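Local coordinates for protein uronate dehydrogenase (Agrobacterium tumefaciens, PDB 3RFX) that probably oxidises uronic acids such as galacturonate and glucuronate to aldaric acid lactones, passing hydride to NAD+ bound on a Rossmann fold, at residues Gln156-Gly164 with Val197-Gly205. The protein carries 1 engineered substitution. Residues are numbered along the deposited sequence; the frame is centred on the assembly and turned at random.
Sequences QETALVRIG and VLGCPVVWG
Strands 158-163 and 202-205 run parallel at the end of the Rossmann-fold sheet, their short axes 26° apart and Leu160 level with Val202, Val161 with Val203, Arg162 with Trp204 and Ile163 with Gly205. Within the chain 202-205 is one of the two edge strands, and helix 182-194 lies in the connection between the two. As in a parallel ladder, Leu160 bonds through N to Pro201 O and through O to Val203 N (2.8 Å), and Arg162 likewise to Val203 O and Gly205 N; Thr158 N to Gly199 O and Gly164 N to Gly205 O extend it at the two ends. Ahead of it, the extended Glu157 side chain reaches over to the 197-201 loop, where OE2 accepts Leu198 N (2.8 Å) and Gly199 N (2.9 Å), both from the same face of the carboxylate. OE1 forms a salt bridge with Arg105, so one carboxylate ties the start of strand 105-111 to this loop. Leu198, its CG swung to the far side of CB from N (chi1 178°), lays CD2 against the peptide between Thr158 and Ala159. On the face of Val161 and Val203, both valines pack on Leu188 of helix 182-194; Gly205, bare of a side chain, pairs closely with Ile163 (CA to CA 4.2 Å), its CA also 4.1 Å from Val161 CG1. The opposite face carries Leu160, whose CD1 meets Cys200 SG at 4.0 Å against helix 135-154. Farther along it, Arg162 extends past Val202 and beside Trp204, its NH2 in a salt bridge with Glu144. Val202 CG1 sits over one guanidinium face, 3.7 Å from Arg162 NE. Trp204, stacked on Trp214, runs alongside the arginine: Arg162 CD makes an off-centre CH-pi contact with its six-membered ring, and, with the two planes 72° apart, Trp204 CH2 lies at the guanidinium edge, 3.4 Å from Arg162 NH1.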
loop_
_atom_site.group_PDB
_atom_site.type_symbol
_atom_site.label_atom_id
_atom_site.label_comp_id
_atom_site.label_asym_id
_atom_site.label_seq_id
_atom_site.Cartn_x
_atom_site.Cartn_y
_atom_site.Cartn_z
ATOM N N GLN A 156 16.656 21.786 -11.939
ATOM C CA GLN A 156 17.004 21.161 -13.220
ATOM C C GLN A 156 16.051 19.982 -13.486
ATOM O O GLN A 156 15.910 19.107 -12.636
ATOM C CB GLN A 156 18.452 20.664 -13.171
ATOM C CG GLN A 156 18.861 19.751 -14.342
ATOM C CD GLN A 156 18.994 20.495 -15.655
ATOM O OE1 GLN A 156 19.800 21.420 -15.767
ATOM N NE2 GLN A 156 18.207 20.095 -16.660
ATOM N N GLU A 157 15.398 19.964 -14.645
ATOM C CA GLU A 157 14.445 18.900 -14.967
ATOM C C GLU A 157 15.054 17.834 -15.879
ATOM O O GLU A 157 15.758 18.149 -16.844
ATOM C CB GLU A 157 13.184 19.478 -15.617
ATOM C CG GLU A 157 12.421 20.452 -14.707
ATOM C CD GLU A 157 11.130 20.943 -15.341
ATOM O OE1 GLU A 157 11.203 21.740 -16.295
ATOM O OE2 GLU A 157 10.045 20.512 -14.904
ATOM N N THR A 158 14.759 16.574 -15.568
ATOM C CA THR A 158 15.340 15.433 -16.283
ATOM C C THR A 158 14.290 14.327 -16.364
ATOM O O THR A 158 13.624 14.030 -15.372
ATOM C CB THR A 158 16.554 14.847 -15.508
ATOM O OG1 THR A 158 17.571 15.845 -15.322
ATOM C CG2 THR A 158 17.150 13.621 -16.234
ATOM N N ALA A 159 14.136 13.721 -17.534
ATOM C CA ALA A 159 13.377 12.472 -17.641
ATOM C C ALA A 159 14.362 11.320 -17.484
ATOM O O ALA A 159 15.294 11.197 -18.273
ATOM C CB ALA A 159 12.677 12.380 -18.998
ATOM N N LEU A 160 14.166 10.488 -16.464
ATOM C CA LEU A 160 15.058 9.350 -16.222
ATOM C C LEU A 160 14.521 8.124 -16.954
ATOM O O LEU A 160 13.693 7.376 -16.423
ATOM C CB LEU A 160 15.162 9.065 -14.724
ATOM C CG LEU A 160 15.594 10.255 -13.861
ATOM C CD1 LEU A 160 15.473 9.903 -12.387
ATOM C CD2 LEU A 160 17.018 10.687 -14.219
ATOM N N VAL A 161 14.977 7.925 -18.182
ATOM C CA VAL A 161 14.384 6.901 -19.030
ATOM C C VAL A 161 15.140 5.584 -18.883
ATOM O O VAL A 161 16.268 5.449 -19.349
ATOM C CB VAL A 161 14.343 7.337 -20.503
ATOM C CG1 VAL A 161 13.519 6.349 -21.326
ATOM C CG2 VAL A 161 13.757 8.740 -20.617
ATOM N N ARG A 162 14.510 4.630 -18.209
ATOM C CA ARG A 162 15.088 3.303 -18.024
ATOM C C ARG A 162 14.845 2.486 -19.280
ATOM O O ARG A 162 13.838 1.788 -19.407
ATOM C CB ARG A 162 14.493 2.634 -16.788
ATOM C CG ARG A 162 14.920 3.337 -15.508
ATOM C CD ARG A 162 14.327 2.689 -14.260
ATOM N NE ARG A 162 14.827 3.336 -13.047
ATOM C CZ ARG A 162 14.350 3.106 -11.829
ATOM N NH1 ARG A 162 13.345 2.249 -11.653
ATOM N NH2 ARG A 162 14.872 3.733 -10.789
ATOM N N ILE A 163 15.760 2.611 -20.229
ATOM C CA ILE A 163 15.599 1.953 -21.531
ATOM C C ILE A 163 15.567 0.418 -21.397
ATOM O O ILE A 163 16.393 -0.164 -20.697
ATOM C CB ILE A 163 16.723 2.378 -22.492
ATOM C CG1 ILE A 163 16.654 3.892 -22.728
ATOM C CG2 ILE A 163 16.607 1.647 -23.832
ATOM C CD1 ILE A 163 17.852 4.452 -23.476
ATOM N N GLY A 164 14.594 -0.209 -22.048
ATOM C CA GLY A 164 14.532 -1.662 -22.132
ATOM C C GLY A 164 15.492 -2.122 -23.219
ATOM O O GLY A 164 16.707 -2.142 -23.016
ATOM N N VAL A 197 5.590 21.413 -17.430
ATOM C CA VAL A 197 6.260 20.987 -16.205
ATOM C C VAL A 197 6.581 19.487 -16.273
ATOM O O VAL A 197 5.718 18.674 -16.596
ATOM C CB VAL A 197 5.385 21.267 -14.962
ATOM C CG1 VAL A 197 6.062 20.759 -13.706
ATOM C CG2 VAL A 197 5.084 22.766 -14.842
ATOM N N LEU A 198 7.826 19.135 -15.978
ATOM C CA LEU A 198 8.274 17.740 -16.086
ATOM C C LEU A 198 8.625 17.154 -14.729
ATOM O O LEU A 198 8.152 16.074 -14.369
ATOM C CB LEU A 198 9.495 17.619 -17.013
ATOM C CG LEU A 198 10.021 16.178 -17.112
ATOM C CD1 LEU A 198 9.056 15.373 -17.950
ATOM C CD2 LEU A 198 11.420 16.127 -17.711
ATOM N N GLY A 199 9.463 17.865 -13.983
ATOM C CA GLY A 199 10.001 17.350 -12.734
ATOM C C GLY A 199 11.219 16.481 -13.000
ATOM O O GLY A 199 12.002 16.772 -13.909
ATOM N N CYS A 200 11.384 15.416 -12.216
ATOM C CA CYS A 200 12.477 14.467 -12.436
ATOM C C CYS A 200 11.939 13.029 -12.403
ATOM O O CYS A 200 12.357 12.226 -11.575
ATOM C CB CYS A 200 13.556 14.644 -11.361
ATOM S SG CYS A 200 15.152 13.796 -11.687
ATOM N N PRO A 201 11.002 12.708 -13.301
ATOM C CA PRO A 201 10.319 11.412 -13.211
ATOM C C PRO A 201 11.139 10.222 -13.736
ATOM O O PRO A 201 11.907 10.374 -14.681
ATOM C CB PRO A 201 9.106 11.616 -14.110
ATOM C CG PRO A 201 9.605 12.553 -15.172
ATOM C CD PRO A 201 10.486 13.528 -14.412
ATOM N N VAL A 202 10.962 9.059 -13.112
ATOM C CA VAL A 202 11.390 7.790 -13.688
ATOM C C VAL A 202 10.403 7.406 -14.783
ATOM O O VAL A 202 9.189 7.422 -14.577
ATOM C CB VAL A 202 11.421 6.669 -12.622
ATOM C CG1 VAL A 202 11.647 5.302 -13.276
ATOM C CG2 VAL A 202 12.487 6.958 -11.563
ATOM N N VAL A 203 10.927 7.071 -15.955
ATOM C CA VAL A 203 10.106 6.642 -17.079
ATOM C C VAL A 203 10.581 5.260 -17.496
ATOM O O VAL A 203 11.769 5.064 -17.738
ATOM C CB VAL A 203 10.284 7.584 -18.283
ATOM C CG1 VAL A 203 9.424 7.125 -19.454
ATOM C CG2 VAL A 203 9.971 9.048 -17.887
ATOM N N TRP A 204 9.666 4.300 -17.578
ATOM C CA TRP A 204 10.056 2.973 -18.058
ATOM C C TRP A 204 10.116 3.019 -19.573
ATOM O O TRP A 204 9.111 3.291 -20.229
ATOM C CB TRP A 204 9.060 1.918 -17.592
ATOM C CG TRP A 204 9.053 1.730 -16.100
ATOM C CD1 TRP A 204 8.097 2.154 -15.230
ATOM C CD2 TRP A 204 10.050 1.064 -15.312
ATOM N NE1 TRP A 204 8.432 1.791 -13.940
ATOM C CE2 TRP A 204 9.623 1.114 -13.968
ATOM C CE3 TRP A 204 11.257 0.411 -15.620
ATOM C CZ2 TRP A 204 10.357 0.544 -12.926
ATOM C CZ3 TRP A 204 11.989 -0.149 -14.585
ATOM C CH2 TRP A 204 11.535 -0.082 -13.250
ATOM N N GLY A 205 11.294 2.753 -20.131
ATOM C CA GLY A 205 11.476 2.853 -21.564
ATOM C C GLY A 205 11.116 1.566 -22.284
ATOM O O GLY A 205 11.992 0.760 -22.577
#